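Local coordinates for protein peroxiredoxin 5 (Alvinella pompejana, PDB 2XHF) that probably catalyses the thiol-dependent reduction of hydrogen peroxide and organic hydroperoxides, as an antioxidant peroxiredoxin of the thioredoxin superfamily, at residues Leu118-Asp123 / Arg134-Leu139; Gly45-Val50 / Thr79-Ala84; Ile19-Leu24 / Gly112-Ala117; Ile83-Pro88 / Asn130-Arg135; Asn59-Glu64 / Asp153-Ala158. One frame throughout, in Å; residues are numbered along the deposited sequence.

Interaction 1: residues Leu118-Asp123 / Arg134-Leu139; sequences LGTELD and RRYAML
Tyr136 holds CG between its backbone N and carbonyl carbon (chi1 57°), Leu118 holds CG anti to its backbone N (chi1 -158°), and the two side chains reach toward each other tip to tip, Leu118 CD2 lying 3.5 Å from Tyr136 CZ. The Thr120 side chain crosses that of Tyr136 at about a right angle, with Thr120 CG2 3.8 Å from Tyr136 CD2. Helix end and loop thus pack on strand 136-141 before and after Gly119, the C-prime residue of the Schellman motif ending helix 113-118. An alanine in place of Tyr136 would probably open a gap between helix end and strand, leaving Leu118 CD2 and Thr120 CG2 without their aromatic partner. The main chain adds a nearly straight bond (173°) from Arg134 N to Thr120 O at 2.8 Å. The extended Arg134 side chain lies against the loop: its CG is 3.7 Å from Leu122 CD1, and Leu122 CA sits over one face of the guanidinium. In the guanidinium plane a water accepts from Arg134 NE (2.7 Å) and donates to Gly119 O and to Glu121 O (2.6 Å). The positive charge is likely to polarise this water and strengthen its hold on both carbonyls.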
# COMPACT_ATOMS: atom_id res chain seq x y z
N LEU A 118 15.16 -3.03 -14.26
CA LEU A 118 15.54 -4.44 -14.23
C LEU A 118 14.79 -5.22 -15.30
O LEU A 118 15.19 -6.33 -15.67
CB LEU A 118 15.24 -5.01 -12.83
CG LEU A 118 16.00 -6.28 -12.43
CD1 LEU A 118 17.52 -6.06 -12.42
CD2 LEU A 118 15.52 -6.76 -11.08
N GLY A 119 13.69 -4.65 -15.80
CA GLY A 119 12.88 -5.30 -16.82
C GLY A 119 11.88 -6.32 -16.26
O GLY A 119 11.49 -7.26 -16.96
N THR A 120 11.45 -6.13 -15.02
CA THR A 120 10.63 -7.14 -14.35
C THR A 120 9.22 -6.62 -14.06
O THR A 120 8.55 -7.08 -13.14
CB THR A 120 11.29 -7.57 -13.02
OG1 THR A 120 11.55 -6.42 -12.22
CG2 THR A 120 12.61 -8.28 -13.28
N GLU A 121 8.78 -5.66 -14.85
CA GLU A 121 7.42 -5.16 -14.73
C GLU A 121 6.37 -6.23 -15.02
O GLU A 121 6.48 -7.02 -15.97
CB GLU A 121 7.22 -3.97 -15.67
CG GLU A 121 6.76 -2.72 -15.00
CD GLU A 121 6.51 -1.59 -15.98
OE1 GLU A 121 5.80 -0.63 -15.63
OE2 GLU A 121 7.05 -1.67 -17.10
N LEU A 122 5.33 -6.21 -14.20
CA LEU A 122 4.16 -7.05 -14.32
C LEU A 122 3.04 -6.18 -14.87
O LEU A 122 2.92 -5.01 -14.49
CB LEU A 122 3.79 -7.54 -12.93
CG LEU A 122 2.91 -8.74 -12.67
CD1 LEU A 122 3.45 -9.99 -13.34
CD2 LEU A 122 2.87 -8.94 -11.18
N ASP A 123 2.23 -6.75 -15.76
CA ASP A 123 1.05 -6.07 -16.29
C ASP A 123 -0.09 -6.25 -15.28
O ASP A 123 -0.92 -7.13 -15.44
CB ASP A 123 0.67 -6.69 -17.63
CG ASP A 123 -0.41 -5.93 -18.36
OD1 ASP A 123 -0.96 -4.96 -17.78
OD2 ASP A 123 -0.74 -6.31 -19.51
N ARG A 134 7.35 -8.61 -11.15
CA ARG A 134 7.35 -10.05 -11.17
C ARG A 134 8.23 -10.54 -10.05
O ARG A 134 9.08 -9.79 -9.56
CB ARG A 134 7.93 -10.58 -12.48
CG ARG A 134 7.14 -10.19 -13.71
CD ARG A 134 7.66 -10.85 -14.97
NE ARG A 134 7.17 -10.15 -16.15
CZ ARG A 134 5.99 -10.36 -16.73
NH1 ARG A 134 5.15 -11.27 -16.26
NH2 ARG A 134 5.66 -9.64 -17.80
N ARG A 135 8.07 -11.80 -9.67
CA ARG A 135 8.85 -12.40 -8.60
C ARG A 135 10.19 -12.92 -9.11
O ARG A 135 10.26 -13.65 -10.12
CB ARG A 135 8.07 -13.54 -7.94
CG ARG A 135 6.82 -13.10 -7.21
CD ARG A 135 6.22 -14.23 -6.41
NE ARG A 135 5.37 -15.07 -7.25
CZ ARG A 135 4.05 -14.90 -7.39
NH1 ARG A 135 3.42 -13.94 -6.74
NH2 ARG A 135 3.36 -15.71 -8.18
N TYR A 136 11.26 -12.52 -8.42
CA TYR A 136 12.59 -13.05 -8.65
C TYR A 136 13.35 -13.14 -7.32
O TYR A 136 12.94 -12.57 -6.30
CB TYR A 136 13.38 -12.20 -9.65
CG TYR A 136 13.49 -10.75 -9.22
CD1 TYR A 136 14.42 -10.36 -8.28
CD2 TYR A 136 12.64 -9.78 -9.74
CE1 TYR A 136 14.51 -9.05 -7.87
CE2 TYR A 136 12.72 -8.46 -9.32
CZ TYR A 136 13.67 -8.11 -8.40
OH TYR A 136 13.76 -6.80 -7.99
N ALA A 137 14.46 -13.85 -7.34
CA ALA A 137 15.39 -13.87 -6.21
C ALA A 137 16.80 -13.91 -6.80
O ALA A 137 17.08 -14.72 -7.68
CB ALA A 137 15.15 -15.06 -5.31
N MET A 138 17.67 -13.03 -6.32
CA MET A 138 19.02 -12.94 -6.84
C MET A 138 20.02 -12.93 -5.73
O MET A 138 19.77 -12.39 -4.65
CB MET A 138 19.17 -11.64 -7.64
CG MET A 138 18.29 -11.63 -8.90
SD MET A 138 18.48 -10.14 -9.89
CE MET A 138 18.86 -9.02 -8.58
N LEU A 139 21.17 -13.52 -6.01
CA LEU A 139 22.33 -13.38 -5.16
C LEU A 139 23.16 -12.22 -5.70
O LEU A 139 23.41 -12.13 -6.90
CB LEU A 139 23.16 -14.66 -5.19
CG LEU A 139 22.48 -15.92 -4.71
CD1 LEU A 139 23.51 -17.06 -4.67
CD2 LEU A 139 21.84 -15.73 -3.37
O HOH W 1 8.55 -8.07 -17.24
O HOH W 2 2.89 -9.07 -17.24

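Interaction 2: residues Gly45-Val50 / Thr79-Ala84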
# COMPACT_ATOMS: atom_id res chain seq x y z
N GLY A 45 24.75 -10.55 -0.61
CA GLY A 45 23.42 -10.56 -0.06
C GLY A 45 22.42 -11.13 -1.02
O GLY A 45 22.76 -11.61 -2.12
N ILE A 46 21.17 -11.09 -0.59
CA ILE A 46 20.04 -11.63 -1.32
C ILE A 46 19.05 -10.49 -1.57
O ILE A 46 18.78 -9.70 -0.68
CB ILE A 46 19.32 -12.72 -0.51
CG1 ILE A 46 20.24 -13.92 -0.29
CG2 ILE A 46 18.04 -13.16 -1.24
CD1 ILE A 46 19.86 -14.76 0.93
N LEU A 47 18.56 -10.41 -2.80
CA LEU A 47 17.49 -9.49 -3.16
C LEU A 47 16.36 -10.28 -3.78
O LEU A 47 16.56 -10.97 -4.79
CB LEU A 47 17.99 -8.44 -4.16
CG LEU A 47 16.93 -7.42 -4.63
CD1 LEU A 47 16.45 -6.52 -3.47
CD2 LEU A 47 17.47 -6.55 -5.77
N PHE A 48 15.17 -10.19 -3.20
CA PHE A 48 14.01 -10.86 -3.78
C PHE A 48 12.83 -9.92 -3.78
O PHE A 48 12.76 -8.97 -2.99
CB PHE A 48 13.67 -12.19 -3.06
CG PHE A 48 13.08 -12.01 -1.68
CD1 PHE A 48 13.89 -11.83 -0.57
CD2 PHE A 48 11.70 -12.04 -1.49
CE1 PHE A 48 13.36 -11.66 0.68
CE2 PHE A 48 11.17 -11.89 -0.23
CZ PHE A 48 11.99 -11.70 0.85
N SER A 49 11.91 -10.17 -4.72
CA SER A 49 10.74 -9.31 -4.87
C SER A 49 9.43 -9.98 -4.45
O SER A 49 9.30 -11.20 -4.46
CB SER A 49 10.64 -8.86 -6.32
OG SER A 49 10.45 -10.00 -7.15
N VAL A 50 8.46 -9.13 -4.12
CA VAL A 50 7.08 -9.55 -4.02
C VAL A 50 6.23 -8.62 -4.87
O VAL A 50 6.64 -7.51 -5.17
CB VAL A 50 6.57 -9.57 -2.57
CG1 VAL A 50 7.32 -10.60 -1.75
CG2 VAL A 50 6.61 -8.16 -1.93
N THR A 79 22.76 -10.13 4.64
CA THR A 79 22.04 -8.99 4.09
C THR A 79 21.00 -9.48 3.10
O THR A 79 21.34 -9.93 2.02
CB THR A 79 23.00 -8.01 3.41
OG1 THR A 79 24.00 -7.59 4.34
CG2 THR A 79 22.24 -6.79 2.90
N ILE A 80 19.74 -9.39 3.50
CA ILE A 80 18.60 -9.87 2.73
C ILE A 80 17.64 -8.72 2.58
O ILE A 80 17.27 -8.08 3.57
CB ILE A 80 17.89 -11.05 3.43
CG1 ILE A 80 18.89 -12.12 3.82
CG2 ILE A 80 16.76 -11.63 2.56
CD1 ILE A 80 18.35 -13.13 4.82
N ALA A 81 17.22 -8.46 1.35
CA ALA A 81 16.29 -7.39 1.07
C ALA A 81 15.12 -7.90 0.25
O ALA A 81 15.30 -8.66 -0.70
CB ALA A 81 16.99 -6.27 0.33
N CYS A 82 13.93 -7.45 0.65
CA CYS A 82 12.71 -7.69 -0.09
C CYS A 82 12.30 -6.37 -0.73
O CYS A 82 12.26 -5.36 -0.05
CB CYS A 82 11.61 -8.12 0.87
SG CYS A 82 9.97 -8.32 0.13
N ILE A 83 12.01 -6.39 -2.03
CA ILE A 83 11.65 -5.18 -2.75
C ILE A 83 10.25 -5.34 -3.36
O ILE A 83 9.90 -6.39 -3.89
CB ILE A 83 12.71 -4.82 -3.81
CG1 ILE A 83 12.47 -3.45 -4.40
CG2 ILE A 83 12.85 -5.87 -4.90
CD1 ILE A 83 13.77 -2.82 -4.99
N ALA A 84 9.47 -4.27 -3.29
CA ALA A 84 8.15 -4.24 -3.88
C ALA A 84 7.82 -2.84 -4.36
O ALA A 84 8.32 -1.86 -3.81
CB ALA A 84 7.12 -4.66 -2.86
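Phe48 O is gripped from the neighbouring strand by two donors, Ile83 N at 2.9 Å and, more weakly, the CA-H of Cys82, whose CA is 3.2 Å away. The bond belongs to the ladder joining strands 44-49 and 79-84, adjacent parallel strands at the centre of the thioredoxin-fold sheet; the chain between them carries helices 62-67 and 69-74, a beta-alpha-beta crossover. The two short strand axes run within 8° of parallel, and Ala81 O plays the same double role in the opposite sense, accepting Phe48 N and lying near Leu47 CA. On one face of the sheet Ile46 and Ile80 lie side by side, pointing the same way, with Ile46 CD1 4.0 Å from Ile80 CG1. The Phe48 ring leans across toward the second strand: Cys82 CB makes a CH-pi contact over one ring face, 4.0 Å from the centroid, while Ile80 CG2 sits at the ring edge, near its plane. Cys82 SG approaches the ring obliquely as a sulfur-aromatic contact, and Tyr65 stacks on the same ring from outside the two segments. On the other face Leu47 CD1 reaches both Ala81 CB (3.8 Å) and Ile83 CG2. Where the strands end, Val50 CG2 touches Ala84 CB at 3.7 Å and Cys82 SG at 3.9 Å.

Interaction 3: residues Ile19-Leu24 / Gly112-Ala117; sequences IIPDVL and GEFTRA
Pro21, Val23 and Phe114 carry the apolar part of this contact, in which the loop leading into the small antiparallel hairpin of strands 24-26 and 33-35 lies over helix 113-118 of the thioredoxin-fold domain. With CG anti to its backbone N (chi1 -178°), Phe114 sends its ring off the helix toward the loop, which meets it at the rim: Pro21 O and Val23 CG2 lie in the ring plane, with Pro21 O 3.6 Å from Phe114 CE1. The proline ring crosses the phenylalanine side chain at about a right angle, its CD also 3.6 Å from Phe114 CE1. One helical turn on, Pro21 CB packs against Ala117 CB at 3.6 Å, while Val23 CG2 rests on Phe114 CB. Beyond the loop the aromatic ring reaches Tyr136, Leu47 and Ile83 of the central sheet, wedged between loop and strands. An alanine at Phe114 would probably leave Pro21 CD and these strand side chains without the group that fills the space between them. The polar part is carried by water. Glu113, extended beyond CG, slides past Val23 in the opposite direction, bringing its carboxylate within a water's reach of the Leu24 backbone, where strand 24-26 begins. There Glu113 OE1 accepts from two waters, each 2.8 Å away; one also donates to Leu24 O at 2.7 Å, and the other accepts from Leu24 N at 2.9 Å.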
# COMPACT_ATOMS: atom_id res chain seq x y z
N ILE A 19 25.83 -5.40 -13.19
CA ILE A 19 25.66 -4.52 -12.04
C ILE A 19 24.17 -4.19 -11.96
O ILE A 19 23.55 -3.81 -12.95
CB ILE A 19 26.53 -3.24 -12.19
CG1 ILE A 19 28.02 -3.63 -12.30
CG2 ILE A 19 26.32 -2.31 -11.02
CD1 ILE A 19 28.95 -2.48 -12.48
N ILE A 20 23.57 -4.34 -10.78
CA ILE A 20 22.14 -4.01 -10.66
C ILE A 20 21.91 -2.52 -10.91
O ILE A 20 22.80 -1.69 -10.69
CB ILE A 20 21.55 -4.42 -9.27
CG1 ILE A 20 22.15 -3.57 -8.12
CG2 ILE A 20 21.75 -5.93 -9.01
CD1 ILE A 20 21.55 -3.88 -6.74
N PRO A 21 20.70 -2.16 -11.38
CA PRO A 21 20.40 -0.74 -11.62
C PRO A 21 20.66 0.10 -10.39
O PRO A 21 20.28 -0.27 -9.28
CB PRO A 21 18.90 -0.75 -11.96
CG PRO A 21 18.67 -2.11 -12.53
CD PRO A 21 19.57 -3.03 -11.74
N ASP A 22 21.29 1.24 -10.62
CA ASP A 22 21.73 2.16 -9.60
C ASP A 22 20.62 3.20 -9.44
O ASP A 22 20.72 4.30 -9.96
CB ASP A 22 23.05 2.79 -10.10
CG ASP A 22 23.79 3.59 -9.05
OD1 ASP A 22 23.42 3.61 -7.85
OD2 ASP A 22 24.82 4.20 -9.47
N VAL A 23 19.55 2.83 -8.76
CA VAL A 23 18.43 3.76 -8.58
C VAL A 23 18.08 3.91 -7.11
O VAL A 23 18.46 3.08 -6.27
CB VAL A 23 17.19 3.32 -9.35
CG1 VAL A 23 17.54 2.91 -10.78
CG2 VAL A 23 16.53 2.23 -8.65
N LEU A 24 17.39 5.00 -6.79
CA LEU A 24 16.94 5.27 -5.43
C LEU A 24 15.78 4.38 -5.03
O LEU A 24 14.85 4.16 -5.82
CB LEU A 24 16.48 6.73 -5.33
CG LEU A 24 17.54 7.82 -5.39
CD1 LEU A 24 16.85 9.16 -5.24
CD2 LEU A 24 18.57 7.62 -4.29
N GLY A 112 8.40 2.42 -9.07
CA GLY A 112 8.64 1.31 -9.96
C GLY A 112 9.89 1.48 -10.82
O GLY A 112 10.08 0.75 -11.80
N GLU A 113 10.77 2.38 -10.42
CA GLU A 113 11.93 2.68 -11.24
C GLU A 113 12.92 1.50 -11.31
O GLU A 113 13.46 1.20 -12.38
CB GLU A 113 12.64 3.94 -10.74
CG GLU A 113 13.75 4.38 -11.66
CD GLU A 113 14.41 5.67 -11.22
OE1 GLU A 113 14.20 6.10 -10.06
OE2 GLU A 113 15.15 6.25 -12.04
N PHE A 114 13.16 0.84 -10.18
CA PHE A 114 14.09 -0.28 -10.15
C PHE A 114 13.54 -1.43 -10.97
O PHE A 114 14.25 -2.05 -11.76
CB PHE A 114 14.39 -0.72 -8.72
CG PHE A 114 15.40 -1.85 -8.64
CD1 PHE A 114 16.75 -1.59 -8.74
CD2 PHE A 114 14.99 -3.15 -8.45
CE1 PHE A 114 17.68 -2.61 -8.65
CE2 PHE A 114 15.90 -4.18 -8.36
CZ PHE A 114 17.25 -3.91 -8.46
N THR A 115 12.26 -1.70 -10.77
CA THR A 115 11.57 -2.76 -11.47
C THR A 115 11.61 -2.54 -12.99
O THR A 115 11.91 -3.47 -13.76
CB THR A 115 10.13 -2.83 -10.95
OG1 THR A 115 10.14 -3.24 -9.57
CG2 THR A 115 9.27 -3.81 -11.76
N ARG A 116 11.36 -1.32 -13.43
CA ARG A 116 11.43 -1.03 -14.86
C ARG A 116 12.85 -1.17 -15.38
O ARG A 116 13.06 -1.70 -16.47
CB ARG A 116 10.89 0.36 -15.16
CG ARG A 116 9.38 0.40 -15.21
CD ARG A 116 8.85 1.72 -15.75
NE ARG A 116 9.33 2.86 -14.98
CZ ARG A 116 8.78 3.30 -13.86
NH1 ARG A 116 7.69 2.72 -13.36
NH2 ARG A 116 9.31 4.34 -13.22
N ALA A 117 13.84 -0.71 -14.60
CA ALA A 117 15.22 -0.75 -15.05
C ALA A 117 15.67 -2.20 -15.15
O ALA A 117 16.44 -2.55 -16.04
CB ALA A 117 16.09 0.03 -14.08
O HOH W 3 13.16 5.50 -7.49
O HOH W 4 16.61 6.83 -8.91

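Interaction 4: residues Ile83-Pro88 / Asn130-Arg135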
# COMPACT_ATOMS: atom_id res chain seq x y z
N ILE A 83 12.01 -6.39 -2.03
CA ILE A 83 11.65 -5.18 -2.75
C ILE A 83 10.25 -5.34 -3.36
O ILE A 83 9.90 -6.39 -3.89
CB ILE A 83 12.71 -4.82 -3.81
CG1 ILE A 83 12.47 -3.45 -4.40
CG2 ILE A 83 12.85 -5.87 -4.90
CD1 ILE A 83 13.77 -2.82 -4.99
N ALA A 84 9.47 -4.27 -3.29
CA ALA A 84 8.15 -4.24 -3.88
C ALA A 84 7.82 -2.84 -4.36
O ALA A 84 8.32 -1.86 -3.81
CB ALA A 84 7.12 -4.66 -2.86
N VAL A 85 6.92 -2.75 -5.34
CA VAL A 85 6.43 -1.48 -5.80
C VAL A 85 5.27 -1.11 -4.87
O VAL A 85 4.11 -1.52 -5.07
CB VAL A 85 6.03 -1.55 -7.29
CG1 VAL A 85 5.50 -0.21 -7.77
CG2 VAL A 85 7.21 -2.01 -8.16
N ASN A 86 5.62 -0.32 -3.86
CA ASN A 86 4.72 0.18 -2.81
C ASN A 86 5.35 1.44 -2.26
O ASN A 86 6.56 1.65 -2.40
CB ASN A 86 4.58 -0.79 -1.65
CG ASN A 86 3.54 -1.87 -1.89
OD1 ASN A 86 3.88 -3.03 -2.05
ND2 ASN A 86 2.26 -1.50 -1.91
N ASP A 87 4.55 2.25 -1.58
CA ASP A 87 5.09 3.35 -0.81
C ASP A 87 5.72 2.78 0.47
O ASP A 87 5.36 1.69 0.93
CB ASP A 87 4.03 4.43 -0.53
CG ASP A 87 3.03 4.03 0.54
OD1 ASP A 87 1.82 3.85 0.22
OD2 ASP A 87 3.44 3.90 1.72
N PRO A 88 6.69 3.50 1.05
CA PRO A 88 7.41 2.94 2.19
C PRO A 88 6.62 2.84 3.48
O PRO A 88 6.95 2.01 4.30
CB PRO A 88 8.60 3.89 2.36
CG PRO A 88 8.16 5.15 1.73
CD PRO A 88 7.29 4.75 0.57
N ASN A 130 -1.57 -0.29 -10.63
CA ASN A 130 -0.32 0.05 -11.28
C ASN A 130 0.46 -1.24 -11.56
O ASN A 130 0.02 -2.33 -11.18
CB ASN A 130 0.49 1.02 -10.41
CG ASN A 130 0.92 0.41 -9.08
OD1 ASN A 130 0.30 -0.51 -8.56
ND2 ASN A 130 1.98 0.97 -8.49
N ASN A 131 1.60 -1.11 -12.23
CA ASN A 131 2.42 -2.25 -12.58
C ASN A 131 3.38 -2.56 -11.46
O ASN A 131 4.12 -1.69 -10.99
CB ASN A 131 3.20 -1.97 -13.86
CG ASN A 131 2.31 -1.95 -15.08
OD1 ASN A 131 1.14 -2.31 -15.01
ND2 ASN A 131 2.88 -1.55 -16.21
N ARG A 132 3.34 -3.80 -11.01
CA ARG A 132 4.16 -4.24 -9.91
C ARG A 132 5.31 -5.03 -10.49
O ARG A 132 5.50 -5.08 -11.69
CB ARG A 132 3.32 -5.08 -8.96
CG ARG A 132 2.09 -4.34 -8.41
CD ARG A 132 2.49 -3.13 -7.56
NE ARG A 132 1.33 -2.47 -6.95
CZ ARG A 132 0.77 -2.81 -5.80
NH1 ARG A 132 1.30 -3.75 -5.04
NH2 ARG A 132 -0.29 -2.15 -5.36
N SER A 133 6.09 -5.65 -9.62
CA SER A 133 7.20 -6.46 -10.07
C SER A 133 6.80 -7.92 -10.16
O SER A 133 6.09 -8.41 -9.29
CB SER A 133 8.34 -6.36 -9.08
OG SER A 133 9.50 -7.04 -9.55
N ARG A 134 7.35 -8.61 -11.15
CA ARG A 134 7.35 -10.05 -11.17
C ARG A 134 8.23 -10.54 -10.05
O ARG A 134 9.08 -9.79 -9.56
CB ARG A 134 7.93 -10.58 -12.48
CG ARG A 134 7.14 -10.19 -13.71
CD ARG A 134 7.66 -10.85 -14.97
NE ARG A 134 7.17 -10.15 -16.15
CZ ARG A 134 5.99 -10.36 -16.73
NH1 ARG A 134 5.15 -11.27 -16.26
NH2 ARG A 134 5.66 -9.64 -17.80
N ARG A 135 8.07 -11.80 -9.67
CA ARG A 135 8.85 -12.40 -8.60
C ARG A 135 10.19 -12.92 -9.11
O ARG A 135 10.26 -13.65 -10.12
CB ARG A 135 8.07 -13.54 -7.94
CG ARG A 135 6.82 -13.10 -7.21
CD ARG A 135 6.22 -14.23 -6.41
NE ARG A 135 5.37 -15.07 -7.25
CZ ARG A 135 4.05 -14.90 -7.39
NH1 ARG A 135 3.42 -13.94 -6.74
NH2 ARG A 135 3.36 -15.71 -8.18
O HOH W 5 6.04 -5.24 -6.62
O HOH W 6 2.34 0.52 -5.53
O HOH W 7 0.28 -3.79 -2.29
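Val85 overlaps the aliphatic part of Arg132, with Val85 CB 3.9 Å from Arg132 CD, while Val85 CG1 touches Asn131 O and Asn130 ND2. The residue follows the end of strand 79-84, and its partners belong to the loop that leads into strand 136-141, so the contact joins two connections at one end of the thioredoxin-fold sheet. A bend at chi2 (-64°) turns Arg132 CD toward the Val85 carbonyl; Val85 O is 3.4 Å from Arg132 CD and lies over one face of the guanidinium beyond it. The group is fixed in rotation by its own loop: Arg132 NE donates to Asn130 OD1 at 2.7 Å in a nearly straight bond (171°), with the acceptor in the guanidinium plane. Water supplies the polar links between the segments. One molecule accepts from both Val85 N and Ser133 N; a second donates to Val85 O (2.7 Å) and accepts from Asn130 ND2. A third lies in the guanidinium plane, accepting from Arg132 NH1 (2.9 Å) and Asn86 ND2, two donors that could not bond each other directly. Arg132 NH1 also reaches Val51 O, and Asn86 OD1 accepts from Ala53 N. Reciprocal salt bridges between Arg132 and Asp87 of the second subunit tie this loop and the turn after strand 79-84 to that subunit; with NE, NH1 and NH2 each partnered, the guanidinium is held in place.

Interaction 5: residues Asn59-Glu64 / Asp153-Ala158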
# COMPACT_ATOMS: atom_id res chain seq x y z
N ASN A 59 3.64 -13.41 1.34
CA ASN A 59 4.25 -14.05 2.51
C ASN A 59 4.50 -15.54 2.32
O ASN A 59 4.75 -16.25 3.28
CB ASN A 59 3.41 -13.84 3.76
CG ASN A 59 4.19 -14.10 5.04
OD1 ASN A 59 5.42 -13.90 5.12
ND2 ASN A 59 3.49 -14.56 6.06
N ASN A 60 4.53 -16.00 1.08
CA ASN A 60 4.71 -17.43 0.83
C ASN A 60 6.13 -17.90 1.13
O ASN A 60 6.34 -19.05 1.53
CB ASN A 60 4.35 -17.79 -0.61
CG ASN A 60 2.86 -17.90 -0.82
OD1 ASN A 60 2.08 -17.64 0.10
ND2 ASN A 60 2.46 -18.28 -2.02
N HIS A 61 7.10 -17.01 0.93
CA HIS A 61 8.50 -17.41 0.99
C HIS A 61 9.29 -16.80 2.12
O HIS A 61 10.31 -17.34 2.52
CB HIS A 61 9.15 -17.12 -0.35
CG HIS A 61 8.45 -17.79 -1.49
ND1 HIS A 61 8.30 -19.16 -1.57
CD2 HIS A 61 7.81 -17.27 -2.57
CE1 HIS A 61 7.61 -19.46 -2.66
NE2 HIS A 61 7.31 -18.34 -3.28
N ILE A 62 8.81 -15.67 2.63
CA ILE A 62 9.48 -15.02 3.73
C ILE A 62 9.74 -15.95 4.93
O ILE A 62 10.84 -15.97 5.47
CB ILE A 62 8.77 -13.71 4.09
CG1 ILE A 62 9.17 -12.65 3.04
CG2 ILE A 62 9.16 -13.26 5.49
CD1 ILE A 62 8.35 -11.39 3.09
N PRO A 63 8.76 -16.78 5.32
CA PRO A 63 9.02 -17.66 6.46
C PRO A 63 10.25 -18.56 6.26
O PRO A 63 11.01 -18.76 7.21
CB PRO A 63 7.74 -18.50 6.56
CG PRO A 63 6.71 -17.63 5.99
CD PRO A 63 7.36 -16.89 4.87
N GLU A 64 10.47 -19.07 5.05
CA GLU A 64 11.64 -19.92 4.81
C GLU A 64 12.94 -19.12 4.79
O GLU A 64 13.94 -19.61 5.30
CB GLU A 64 11.52 -20.73 3.54
CG GLU A 64 12.57 -21.84 3.45
CD GLU A 64 12.09 -23.03 2.64
OE1 GLU A 64 12.23 -22.99 1.40
OE2 GLU A 64 11.59 -24.00 3.25
N ASP A 153 11.54 -21.38 -8.56
CA ASP A 153 12.75 -21.44 -7.75
C ASP A 153 13.00 -20.21 -6.89
O ASP A 153 14.12 -19.71 -6.84
CB ASP A 153 13.97 -21.61 -8.67
CG ASP A 153 14.00 -22.94 -9.35
OD1 ASP A 153 13.35 -23.08 -10.42
OD2 ASP A 153 14.67 -23.86 -8.83
N ILE A 154 11.97 -19.73 -6.19
CA ILE A 154 12.10 -18.52 -5.38
C ILE A 154 11.81 -18.80 -3.91
O ILE A 154 11.39 -17.92 -3.17
CB ILE A 154 11.18 -17.41 -5.91
CG1 ILE A 154 9.74 -17.88 -5.95
CG2 ILE A 154 11.64 -16.97 -7.30
CD1 ILE A 154 8.72 -16.77 -6.18
N THR A 155 12.04 -20.04 -3.49
CA THR A 155 11.86 -20.41 -2.09
C THR A 155 13.12 -20.09 -1.29
O THR A 155 14.15 -19.74 -1.86
CB THR A 155 11.56 -21.91 -1.95
OG1 THR A 155 12.64 -22.67 -2.52
CG2 THR A 155 10.26 -22.28 -2.65
N GLY A 156 13.04 -20.20 0.03
CA GLY A 156 14.24 -20.01 0.84
C GLY A 156 15.32 -21.01 0.47
O GLY A 156 16.50 -20.68 0.29
N LEU A 157 14.89 -22.26 0.38
CA LEU A 157 15.77 -23.38 0.06
C LEU A 157 16.50 -23.13 -1.25
O LEU A 157 17.72 -23.34 -1.38
CB LEU A 157 14.94 -24.65 -0.02
CG LEU A 157 15.72 -25.89 -0.46
CD1 LEU A 157 16.97 -26.05 0.38
CD2 LEU A 157 14.84 -27.12 -0.41
N ALA A 158 15.74 -22.72 -2.26
CA ALA A 158 16.33 -22.51 -3.56
C ALA A 158 17.50 -21.55 -3.39
O ALA A 158 18.58 -21.72 -3.97
CB ALA A 158 15.31 -21.95 -4.53
O HOH W 8 9.70 -20.75 0.60
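His61 turns one face of its imidazole to the Ile154 carbonyl: Ile154 O stands 3.4 Å above the ring, displaced toward the rim and nearest CG, while Asn60 CB lies over the centre of the opposite face. The end of Ile154 comes obliquely to the same ring, with CD1 3.6 Å from His61 NE2, and Thr155 CG2 approaches ND1 at 3.8 Å. In the plane of the imidazole a water is hydrogen-bonded to His61 ND1. The contact brings together the starts of two helices of the thioredoxin fold, 62-67 after the central strand 44-49 and the C-terminal helix 156-165. Thr155 is the N-cap of the latter, its OG1 accepting from Ala158 N at 3.1 Å. Glu64, extended beyond CG, lays that carbon against Gly156 CA (3.6 Å), where a beta carbon would clash. Glu64 OE1 accepts from Leu157 N at 2.9 Å, met from above the carboxylate plane, and the positive end of the helix dipole would probably stabilise this negative charge.

How the interactions relate
Interactions 1 and 2 meet across the central sheet, where strand 44-49 lies between strands 79-84 and 136-141: Ser49 OG bonds Arg134 O at 2.8 Å. Interaction 3 adds the helix above one face, Phe114 CE2 standing 3.4 Å from Tyr136 OH. Interaction 4 shares Ile83 and Ala84 with interaction 2, and Arg134 and Arg135 with interaction 1. Interaction 5, about 23 Å centre to centre from interaction 3, lies on the other side of the chain's centre; Arg135 CD touches Ile154 CD1 at 3.6 Å, connecting it to interactions 1 and 4. As in other peroxiredoxins, the peroxidatic site would be expected just ahead of helix 62-67, next to the start of segment 59-64, with loop 130-135 probably lining it.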